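Bradyzoite surface antigen BSR4 (Toxoplasma gondii, PDB 2JKS) is a surface antigen of the parasite's bradyzoite stage, a zinc-binding two-domain member of the SRS family that probably acts at the interface with the host. Local coordinates at residues L127-D131 against C202-G206; E162-S166 against A177-N183; F271-P277 against A297-V303; T97-W103 against L120-D126. Residues are numbered along the deposited sequence.

Interaction 1: residues L127-D131 against C202-G206; sequences LPLTD and CGSDG. With ZN (zinc ion), chain F.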
# COMPACT_ATOMS: atom_id res chain seq x y z
N LEU A 127 -0.73 -0.65 6.02
CA LEU A 127 -0.15 0.12 4.89
C LEU A 127 -0.19 -0.73 3.63
O LEU A 127 0.23 -1.88 3.69
CB LEU A 127 1.28 0.57 5.22
CG LEU A 127 1.39 1.62 6.30
CD1 LEU A 127 2.89 1.90 6.53
CD2 LEU A 127 0.61 2.86 5.86
N PRO A 128 -0.75 -0.19 2.51
CA PRO A 128 -0.99 -0.96 1.27
C PRO A 128 0.31 -1.27 0.50
O PRO A 128 1.35 -0.71 0.80
CB PRO A 128 -1.94 -0.04 0.46
CG PRO A 128 -1.58 1.33 0.90
CD PRO A 128 -1.25 1.20 2.38
N LEU A 129 0.26 -2.21 -0.43
CA LEU A 129 1.39 -2.48 -1.36
C LEU A 129 1.50 -1.49 -2.49
O LEU A 129 2.53 -1.42 -3.18
CB LEU A 129 1.24 -3.88 -1.94
CG LEU A 129 1.17 -4.99 -0.90
CD1 LEU A 129 1.01 -6.36 -1.58
CD2 LEU A 129 2.34 -4.95 0.06
N THR A 130 0.42 -0.73 -2.71
CA THR A 130 0.38 0.27 -3.73
C THR A 130 -0.22 1.56 -3.14
O THR A 130 -0.94 1.49 -2.15
CB THR A 130 -0.47 -0.20 -4.97
OG1 THR A 130 -1.79 -0.49 -4.54
CG2 THR A 130 0.13 -1.50 -5.58
N ASP A 131 0.08 2.69 -3.77
CA ASP A 131 -0.43 4.00 -3.30
C ASP A 131 -1.95 4.06 -3.44
O ASP A 131 -2.46 3.68 -4.47
CB ASP A 131 0.24 5.15 -4.05
CG ASP A 131 1.74 5.23 -3.79
OD1 ASP A 131 2.20 4.85 -2.69
OD2 ASP A 131 2.48 5.68 -4.68
N CYS A 202 5.39 -11.26 -3.19
CA CYS A 202 4.97 -10.16 -4.05
C CYS A 202 3.56 -9.62 -3.72
O CYS A 202 3.24 -8.49 -4.09
CB CYS A 202 5.02 -10.51 -5.55
SG CYS A 202 6.64 -11.08 -6.13
N GLY A 203 2.74 -10.39 -3.02
CA GLY A 203 1.36 -9.90 -2.71
C GLY A 203 0.55 -10.01 -3.99
O GLY A 203 1.07 -10.42 -5.03
N SER A 204 -0.73 -9.64 -3.96
CA SER A 204 -1.55 -9.88 -5.12
C SER A 204 -1.31 -8.80 -6.17
O SER A 204 -1.74 -8.95 -7.28
CB SER A 204 -3.04 -9.98 -4.73
OG SER A 204 -3.43 -8.77 -4.12
N ASP A 205 -0.58 -7.73 -5.82
CA ASP A 205 -0.31 -6.62 -6.75
C ASP A 205 0.97 -6.82 -7.58
O ASP A 205 1.30 -5.98 -8.44
CB ASP A 205 -0.17 -5.32 -5.95
CG ASP A 205 -1.52 -4.82 -5.46
OD1 ASP A 205 -2.46 -4.91 -6.25
OD2 ASP A 205 -1.63 -4.32 -4.31
N GLY A 206 1.66 -7.91 -7.34
CA GLY A 206 2.96 -8.08 -7.98
C GLY A 206 3.18 -9.45 -8.54
O GLY A 206 2.38 -10.37 -8.32
ZN ZN F . -4.35 -4.26 -5.90
O HOH W 1 -5.98 -4.98 -7.56

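Interaction 2: residues E162-S166 against A177-N183; sequences EARAS and AYGKGSN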
# COMPACT_ATOMS: atom_id res chain seq x y z
N GLU A 162 0.17 6.42 1.49
CA GLU A 162 1.37 5.96 0.78
C GLU A 162 1.61 4.50 1.09
O GLU A 162 1.42 4.08 2.23
CB GLU A 162 2.58 6.78 1.20
CG GLU A 162 2.38 8.26 0.91
CD GLU A 162 3.62 9.10 1.08
OE1 GLU A 162 4.60 8.64 1.70
OE2 GLU A 162 3.61 10.26 0.60
N ALA A 163 2.02 3.74 0.07
CA ALA A 163 2.38 2.34 0.21
C ALA A 163 3.49 2.14 1.25
O ALA A 163 4.37 2.98 1.40
CB ALA A 163 2.88 1.82 -1.17
N ARG A 164 3.46 1.02 1.95
CA ARG A 164 4.60 0.62 2.78
C ARG A 164 5.86 0.51 1.91
O ARG A 164 5.77 0.31 0.67
CB ARG A 164 4.35 -0.74 3.43
CG ARG A 164 4.30 -1.91 2.44
CD ARG A 164 3.20 -2.85 2.90
NE ARG A 164 3.64 -3.81 3.88
CZ ARG A 164 2.83 -4.29 4.84
NH1 ARG A 164 1.58 -3.84 4.97
NH2 ARG A 164 3.29 -5.20 5.69
N ALA A 165 7.01 0.54 2.57
CA ALA A 165 8.29 0.38 1.89
C ALA A 165 8.47 -1.11 1.67
O ALA A 165 8.07 -1.90 2.51
CB ALA A 165 9.48 0.93 2.77
N SER A 166 9.14 -1.49 0.60
CA SER A 166 9.58 -2.89 0.48
C SER A 166 10.60 -3.15 1.61
O SER A 166 11.42 -2.29 1.90
CB SER A 166 10.24 -3.10 -0.87
OG SER A 166 9.27 -2.87 -1.92
N ALA A 177 6.68 -4.06 -2.11
CA ALA A 177 5.62 -3.10 -2.43
C ALA A 177 6.06 -2.27 -3.65
O ALA A 177 7.15 -2.45 -4.19
CB ALA A 177 5.30 -2.23 -1.21
N TYR A 178 5.19 -1.37 -4.12
CA TYR A 178 5.23 -0.89 -5.49
C TYR A 178 4.80 0.58 -5.56
O TYR A 178 4.65 1.15 -6.67
CB TYR A 178 4.29 -1.74 -6.40
CG TYR A 178 4.46 -3.23 -6.19
CD1 TYR A 178 5.58 -3.90 -6.74
CD2 TYR A 178 3.57 -3.96 -5.40
CE1 TYR A 178 5.81 -5.23 -6.48
CE2 TYR A 178 3.77 -5.29 -5.17
CZ TYR A 178 4.91 -5.91 -5.68
OH TYR A 178 5.07 -7.22 -5.46
N GLY A 179 4.64 1.21 -4.40
CA GLY A 179 4.34 2.65 -4.33
C GLY A 179 5.44 3.53 -4.86
O GLY A 179 6.59 3.11 -4.95
N LYS A 180 5.08 4.76 -5.23
CA LYS A 180 6.05 5.79 -5.59
C LYS A 180 7.31 5.86 -4.68
O LYS A 180 8.44 6.02 -5.18
CB LYS A 180 5.36 7.20 -5.64
CG LYS A 180 6.17 8.29 -6.38
CD LYS A 180 5.60 9.70 -6.12
CE LYS A 180 6.44 10.82 -6.79
NZ LYS A 180 7.61 11.26 -5.95
N GLY A 181 7.12 5.73 -3.37
CA GLY A 181 8.21 5.77 -2.42
C GLY A 181 8.68 4.42 -1.86
O GLY A 181 9.50 4.40 -0.97
N SER A 182 8.16 3.30 -2.38
CA SER A 182 8.38 1.98 -1.79
C SER A 182 9.75 1.42 -2.06
O SER A 182 10.23 0.54 -1.31
CB SER A 182 7.37 0.99 -2.35
OG SER A 182 6.08 1.19 -1.85
N ASN A 183 10.41 1.88 -3.14
CA ASN A 183 11.66 1.24 -3.59
C ASN A 183 12.82 2.20 -3.87
O ASN A 183 13.30 2.27 -4.99
CB ASN A 183 11.36 0.35 -4.80
CG ASN A 183 10.35 -0.75 -4.46
OD1 ASN A 183 9.21 -0.73 -4.94
ND2 ASN A 183 10.77 -1.71 -3.64

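Interaction 3: residues F271-P277 against A297-V303; sequences FLVGCVP and APTSCTV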
# COMPACT_ATOMS: atom_id res chain seq x y z
N PHE A 271 23.06 -12.54 -6.82
CA PHE A 271 22.01 -12.71 -7.83
C PHE A 271 20.89 -11.73 -7.49
O PHE A 271 20.82 -11.22 -6.36
CB PHE A 271 21.53 -14.17 -7.97
CG PHE A 271 20.77 -14.70 -6.77
CD1 PHE A 271 19.37 -14.58 -6.70
CD2 PHE A 271 21.45 -15.30 -5.69
CE1 PHE A 271 18.67 -15.10 -5.63
CE2 PHE A 271 20.72 -15.84 -4.61
CZ PHE A 271 19.36 -15.74 -4.58
N LEU A 272 20.03 -11.46 -8.47
CA LEU A 272 18.92 -10.55 -8.27
C LEU A 272 17.61 -11.22 -8.68
O LEU A 272 17.52 -11.83 -9.70
CB LEU A 272 19.20 -9.29 -9.08
CG LEU A 272 18.39 -8.02 -9.08
CD1 LEU A 272 19.34 -6.96 -9.59
CD2 LEU A 272 17.15 -8.10 -9.97
N VAL A 273 16.59 -11.10 -7.83
CA VAL A 273 15.23 -11.39 -8.20
C VAL A 273 14.35 -10.28 -7.59
O VAL A 273 14.86 -9.32 -7.01
CB VAL A 273 14.76 -12.74 -7.63
CG1 VAL A 273 15.49 -13.90 -8.26
CG2 VAL A 273 14.98 -12.76 -6.10
N GLY A 274 13.05 -10.41 -7.75
CA GLY A 274 12.15 -9.46 -7.13
C GLY A 274 10.73 -9.58 -7.61
O GLY A 274 10.26 -10.68 -8.02
N CYS A 275 10.03 -8.45 -7.53
CA CYS A 275 8.61 -8.36 -7.84
C CYS A 275 8.37 -7.13 -8.68
O CYS A 275 8.83 -6.02 -8.36
CB CYS A 275 7.77 -8.30 -6.55
SG CYS A 275 7.96 -9.68 -5.41
N VAL A 276 7.65 -7.34 -9.78
CA VAL A 276 7.20 -6.22 -10.62
C VAL A 276 5.68 -6.07 -10.52
O VAL A 276 4.99 -7.07 -10.23
CB VAL A 276 7.71 -6.36 -12.11
CG1 VAL A 276 9.24 -6.43 -12.11
CG2 VAL A 276 7.16 -7.62 -12.72
N PRO A 277 5.16 -4.83 -10.67
CA PRO A 277 3.70 -4.67 -10.62
C PRO A 277 3.04 -5.55 -11.67
O PRO A 277 3.56 -5.63 -12.82
CB PRO A 277 3.46 -3.17 -10.97
CG PRO A 277 4.74 -2.48 -10.72
CD PRO A 277 5.86 -3.54 -10.86
N ALA A 297 1.01 1.94 -8.55
CA ALA A 297 2.08 0.93 -8.60
C ALA A 297 3.22 1.32 -9.55
O ALA A 297 3.52 0.58 -10.47
CB ALA A 297 1.49 -0.45 -8.98
N PRO A 298 3.84 2.50 -9.34
CA PRO A 298 4.79 2.79 -10.37
C PRO A 298 6.13 2.05 -10.19
O PRO A 298 6.79 1.83 -11.20
CB PRO A 298 4.95 4.32 -10.28
CG PRO A 298 4.64 4.68 -8.90
CD PRO A 298 3.77 3.58 -8.32
N THR A 299 6.52 1.62 -8.97
CA THR A 299 7.89 1.10 -8.84
C THR A 299 7.99 -0.41 -8.69
O THR A 299 7.02 -1.08 -8.31
CB THR A 299 8.65 1.76 -7.68
OG1 THR A 299 8.02 1.40 -6.44
CG2 THR A 299 8.73 3.29 -7.87
N SER A 300 9.18 -0.95 -8.94
CA SER A 300 9.43 -2.39 -8.75
C SER A 300 10.33 -2.65 -7.55
O SER A 300 11.09 -1.79 -7.11
CB SER A 300 10.11 -3.01 -9.98
OG SER A 300 9.29 -2.79 -11.10
N CYS A 301 10.24 -3.87 -7.05
CA CYS A 301 10.97 -4.32 -5.89
C CYS A 301 12.16 -5.19 -6.30
O CYS A 301 11.97 -6.30 -6.81
CB CYS A 301 10.00 -5.10 -5.02
SG CYS A 301 10.63 -5.82 -3.48
N THR A 302 13.38 -4.69 -6.04
CA THR A 302 14.57 -5.42 -6.44
C THR A 302 15.18 -6.02 -5.20
O THR A 302 15.41 -5.30 -4.21
CB THR A 302 15.61 -4.44 -7.09
OG1 THR A 302 15.04 -3.83 -8.26
CG2 THR A 302 16.93 -5.12 -7.40
N VAL A 303 15.47 -7.33 -5.26
CA VAL A 303 16.08 -7.98 -4.14
C VAL A 303 17.47 -8.40 -4.59
O VAL A 303 17.59 -9.30 -5.44
CB VAL A 303 15.23 -9.19 -3.62
CG1 VAL A 303 15.92 -9.84 -2.43
CG2 VAL A 303 13.77 -8.70 -3.32

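Interaction 4: residues T97-W103 against L120-D126; sequences TDRIVNW and LELHNED. With ZN (zinc ion), chain D.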
# COMPACT_ATOMS: atom_id res chain seq x y z
N THR A 97 -6.09 -5.08 2.59
CA THR A 97 -5.41 -5.57 3.77
C THR A 97 -6.35 -6.46 4.59
O THR A 97 -7.53 -6.56 4.27
CB THR A 97 -4.75 -4.39 4.59
OG1 THR A 97 -5.70 -3.34 4.83
CG2 THR A 97 -3.50 -3.80 3.84
N ASP A 98 -5.81 -7.14 5.61
CA ASP A 98 -6.53 -8.22 6.33
C ASP A 98 -7.34 -7.76 7.52
O ASP A 98 -8.29 -8.42 7.91
CB ASP A 98 -5.53 -9.28 6.86
CG ASP A 98 -4.72 -9.94 5.76
OD1 ASP A 98 -5.23 -10.12 4.63
OD2 ASP A 98 -3.56 -10.30 6.06
N ARG A 99 -6.90 -6.66 8.13
CA ARG A 99 -7.50 -6.17 9.36
C ARG A 99 -8.66 -5.22 9.01
O ARG A 99 -8.55 -4.43 8.08
CB ARG A 99 -6.42 -5.43 10.19
CG ARG A 99 -6.79 -5.29 11.67
CD ARG A 99 -5.76 -4.45 12.47
NE ARG A 99 -6.27 -3.08 12.68
CZ ARG A 99 -5.61 -2.01 12.31
NH1 ARG A 99 -4.39 -2.16 11.82
NH2 ARG A 99 -6.14 -0.79 12.47
N ILE A 100 -9.76 -5.33 9.73
CA ILE A 100 -10.87 -4.37 9.60
C ILE A 100 -10.36 -3.00 10.06
O ILE A 100 -9.83 -2.88 11.16
CB ILE A 100 -12.08 -4.81 10.50
CG1 ILE A 100 -12.65 -6.20 10.07
CG2 ILE A 100 -13.12 -3.68 10.62
CD1 ILE A 100 -13.70 -6.23 8.96
N VAL A 101 -10.47 -1.96 9.22
CA VAL A 101 -10.03 -0.61 9.62
C VAL A 101 -11.13 0.39 9.28
O VAL A 101 -11.66 0.36 8.17
CB VAL A 101 -8.70 -0.11 8.89
CG1 VAL A 101 -7.83 0.65 9.91
CG2 VAL A 101 -7.95 -1.22 8.20
N ASN A 102 -11.50 1.24 10.23
CA ASN A 102 -12.58 2.19 9.96
C ASN A 102 -12.25 3.46 10.67
O ASN A 102 -11.51 3.46 11.69
CB ASN A 102 -13.94 1.74 10.54
CG ASN A 102 -14.37 0.37 10.13
OD1 ASN A 102 -14.40 -0.56 10.95
ND2 ASN A 102 -14.79 0.23 8.89
N TRP A 103 -12.82 4.56 10.16
CA TRP A 103 -12.84 5.81 10.90
C TRP A 103 -13.66 5.56 12.15
O TRP A 103 -14.62 4.80 12.11
CB TRP A 103 -13.55 6.89 10.10
CG TRP A 103 -12.74 7.48 8.97
CD1 TRP A 103 -12.66 7.03 7.68
CD2 TRP A 103 -11.91 8.65 9.03
NE1 TRP A 103 -11.84 7.84 6.95
CE2 TRP A 103 -11.38 8.86 7.73
CE3 TRP A 103 -11.58 9.54 10.06
CZ2 TRP A 103 -10.51 9.97 7.42
CZ3 TRP A 103 -10.73 10.62 9.77
CH2 TRP A 103 -10.19 10.81 8.45
N LEU A 120 -8.93 8.24 12.17
CA LEU A 120 -8.54 7.03 11.44
C LEU A 120 -7.10 6.77 11.79
O LEU A 120 -6.23 7.61 11.52
CB LEU A 120 -8.75 7.16 9.91
CG LEU A 120 -8.10 6.09 9.00
CD1 LEU A 120 -8.69 4.72 9.30
CD2 LEU A 120 -8.25 6.42 7.47
N GLU A 121 -6.85 5.65 12.45
CA GLU A 121 -5.47 5.33 12.85
C GLU A 121 -5.02 4.09 12.06
O GLU A 121 -5.52 3.01 12.26
CB GLU A 121 -5.37 5.08 14.37
CG GLU A 121 -4.01 4.50 14.79
CD GLU A 121 -4.00 4.07 16.22
OE1 GLU A 121 -4.78 3.14 16.58
OE2 GLU A 121 -3.22 4.65 16.99
N LEU A 122 -4.10 4.26 11.12
CA LEU A 122 -3.54 3.09 10.51
C LEU A 122 -2.44 2.49 11.36
O LEU A 122 -1.77 3.21 12.11
CB LEU A 122 -3.04 3.41 9.10
CG LEU A 122 -4.08 4.04 8.20
CD1 LEU A 122 -3.44 4.32 6.86
CD2 LEU A 122 -5.31 3.18 8.07
N HIS A 123 -2.28 1.15 11.27
CA HIS A 123 -1.19 0.40 11.89
C HIS A 123 -0.25 0.00 10.73
O HIS A 123 -0.62 0.09 9.55
CB HIS A 123 -1.65 -0.88 12.68
CG HIS A 123 -2.58 -0.62 13.85
ND1 HIS A 123 -2.87 -1.58 14.80
CD2 HIS A 123 -3.24 0.50 14.23
CE1 HIS A 123 -3.71 -1.08 15.69
NE2 HIS A 123 -3.92 0.19 15.39
N ASN A 124 0.97 -0.43 11.04
CA ASN A 124 1.95 -0.69 9.97
C ASN A 124 1.43 -1.75 9.02
O ASN A 124 1.57 -1.65 7.78
CB ASN A 124 3.32 -1.02 10.55
CG ASN A 124 4.07 0.22 11.03
OD1 ASN A 124 3.83 1.36 10.58
ND2 ASN A 124 5.01 0.01 11.94
N GLU A 125 0.75 -2.72 9.59
CA GLU A 125 0.19 -3.83 8.81
C GLU A 125 -0.94 -3.39 7.90
O GLU A 125 -1.32 -4.13 6.96
CB GLU A 125 -0.23 -5.00 9.73
CG GLU A 125 -1.54 -4.89 10.55
CD GLU A 125 -1.37 -4.25 11.95
OE1 GLU A 125 -0.27 -3.69 12.24
OE2 GLU A 125 -2.33 -4.30 12.78
N ASP A 126 -1.46 -2.15 8.11
CA ASP A 126 -2.55 -1.65 7.27
C ASP A 126 -2.02 -0.96 6.03
O ASP A 126 -2.79 -0.65 5.11
CB ASP A 126 -3.46 -0.65 8.01
CG ASP A 126 -4.15 -1.25 9.22
OD1 ASP A 126 -4.54 -2.43 9.23
OD2 ASP A 126 -4.36 -0.49 10.17
ZN ZN D . -2.22 -3.45 14.67
O HOH W 2 -2.82 -6.72 5.92

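Interaction 1: residues L127-D131 against C202-G206
Leu127 and Pro128 lie out of contact with residues 202-206: Leu127 O accepts a hydrogen bond from Arg164, and Pro128 is tied to the same residue through the backbone. Leu129 makes the main apolar contact. Its CD1 lies 3.7 Å from Gly203 CA and 4.0 Å from Cys202 O, so close that a CB on residue 203 would collide with it; the positive phi of Gly203 (74°) favours glycine as well. Leu129 CB also lies 3.7 Å from Asp205 OD2. Next, Thr130 brings CG2 to 3.6 Å from the same Asp205 OD2, so carbon atoms of two residues approach this oxygen while the other one binds the metal: Asp205 OD1 holds zinc at 2.0 Å, with water 1 at 2.4 Å from the ion and Glu96 completing the observed site. A type I turn, Gly203 to Gly206, carries Asp205. The Asp131 carboxylate accepts hydrogen bonds from Ala163 N and Lys180 N. Thus the connection from strand 116-121 to strand 132-141 in the first SRS domain meets the one between strands 197-201 and 206-209 of the second, where Cys202 is disulfide-bonded to Cys275 of strand 269-277.

Interaction 2: residues E162-S166 against A177-N183
Two serines do most of the polar work between these loops. Ser182 OG donates to Arg164 O at 2.7 Å and accepts a weak bond from Gly179 N at 2.9 Å. Ser166 N donates to Ser182 O (3.0 Å), while Ser166 OG accepts from Ala177 N (2.9 Å, nearly straight at 169°), so backbone groups of both segments are met by side chains as well as by each other. Ser182 N is satisfied locally by Gly179 O at 3.0 Å, closing a type I turn. Other polar groups are satisfied by the 127-131 loop: Ala163 N and Lys180 N bond to Asp131, and the Arg164 guanidinium to Leu127 O. Carbon contacts fill the gaps, with Ala163 CB 3.6 Å from Gly179 CA, where a side chain at 179 would clash, and Arg164 CG 3.8 Å from Ala177 CB. The contact lies at the junction of the two SRS domains, joining the linker after strand 152-161 to the loop after strand 173-175 of the second domain.

Interaction 3: residues F271-P277 against A297-V303
Val273, Cys275, Cys301 and Val303 share one face of an antiparallel strand pair: Val273 CG2 meets Val303 CB at 4.4 Å, and Cys275 CB lies 4.2 Å from Cys301 CB. On the other face Leu272 CG packs 3.7 Å from Thr302 CG2. Gly274, opposite Thr302, has almost fully extended backbone angles, and a CB there would strike Cys301 O; instead its CA makes a CA-H...O contact with Cys301 O at 3.2 Å. Four backbone hydrogen bonds hold the pairing: Val273 N to Val303 O (3.2 Å), Val303 N to Val273 O (2.7 Å), Cys275 N to Cys301 O (3.0 Å) and Cys301 N to Cys275 O (2.9 Å). Before Cys301 the chain is no longer a regular strand, and Pro277 CB rests 3.9 Å from Ala297 CB. Polar groups outside have other partners: Ser300 bonds to Asn226, Thr302 to Val225 N and Thr299 to Gly179 O. Strand 269-277 runs between 301-307 and 206-209 in its sheet, while Cys275 and Val303 pack on Ile200 of strand 197-201 in the other sheet of the domain. Disulfides Cys275-Cys202 and Cys301-Cys176 tie the pair to chain leaving strands 197-201 and 173-175.

Interaction 4: residues T97-W103 against L120-D126
Leu120, Arg99 and Asp126 carry most of the buried surface, Leu120 at the apolar end and the other two at the charged end. Leu120 CB sits over the face of the Trp103 indole in a CH-pi contact, 3.6 Å from the centroid of the six-membered ring and 13° off its normal. Leu120 CD1 lies 4.2 Å from Val101 CG1, and this valine atom also meets Leu122 CD2 at 4.0 Å. Arg99 reaches across with its guanidinium between His123 over one face and Asp126 over the opposite one. It forms a salt bridge with Asp126, modelled at a very short 2.3 Å from NH1 to OD2, so the place of NH1 is uncertain; NH1 also bonds to Glu125 OE2 at 3.1 Å. Asp126 OD2 also accepts from His123 N at 2.9 Å, so the side chain folds back on the start of its own 3-10 turn, where Asp126 N bonds to His123 O (2.8 Å). At the far end water 2 links Asp98 N (3.0 Å) to Glu125 O (3.2 Å). Zinc is bound by His123 ND1 at 2.0 Å and Glu125 OE2 at 2.1 Å, while His123 NE2 donates to Glu121 OE1 at 3.3 Å. Glu125 OE2 thus serves metal and arginine; Asp126 and Glu125 probably offset the positive charge gathered here, consistent with Arg99 linking the 97-103 loop to the zinc site, though NH1 is not securely placed.

In the fold
Interactions 1 and 2 lie where the domains meet, and interaction 3 runs from there into the second domain, centres 8 to 12 Å apart; along the chain, interaction 2 is nested inside the loop closed by interaction 1. Tyr178 OH probably bonds to Cys202 O (2.6 Å) and Arg164 NH1 to Leu127 O (2.7 Å), joining interactions 1 and 2; Gly179 O to Thr299 OG1 (2.7 Å) joins 2 to 3. The Cys202-Cys275 disulfide connects 1 with 3. Interaction 4 lies in the first domain, its centre about 15 Å from that of interaction 1 and about 25 Å from that of interaction 3. Zinc ions are bound in both 1 and 4, at separate sites.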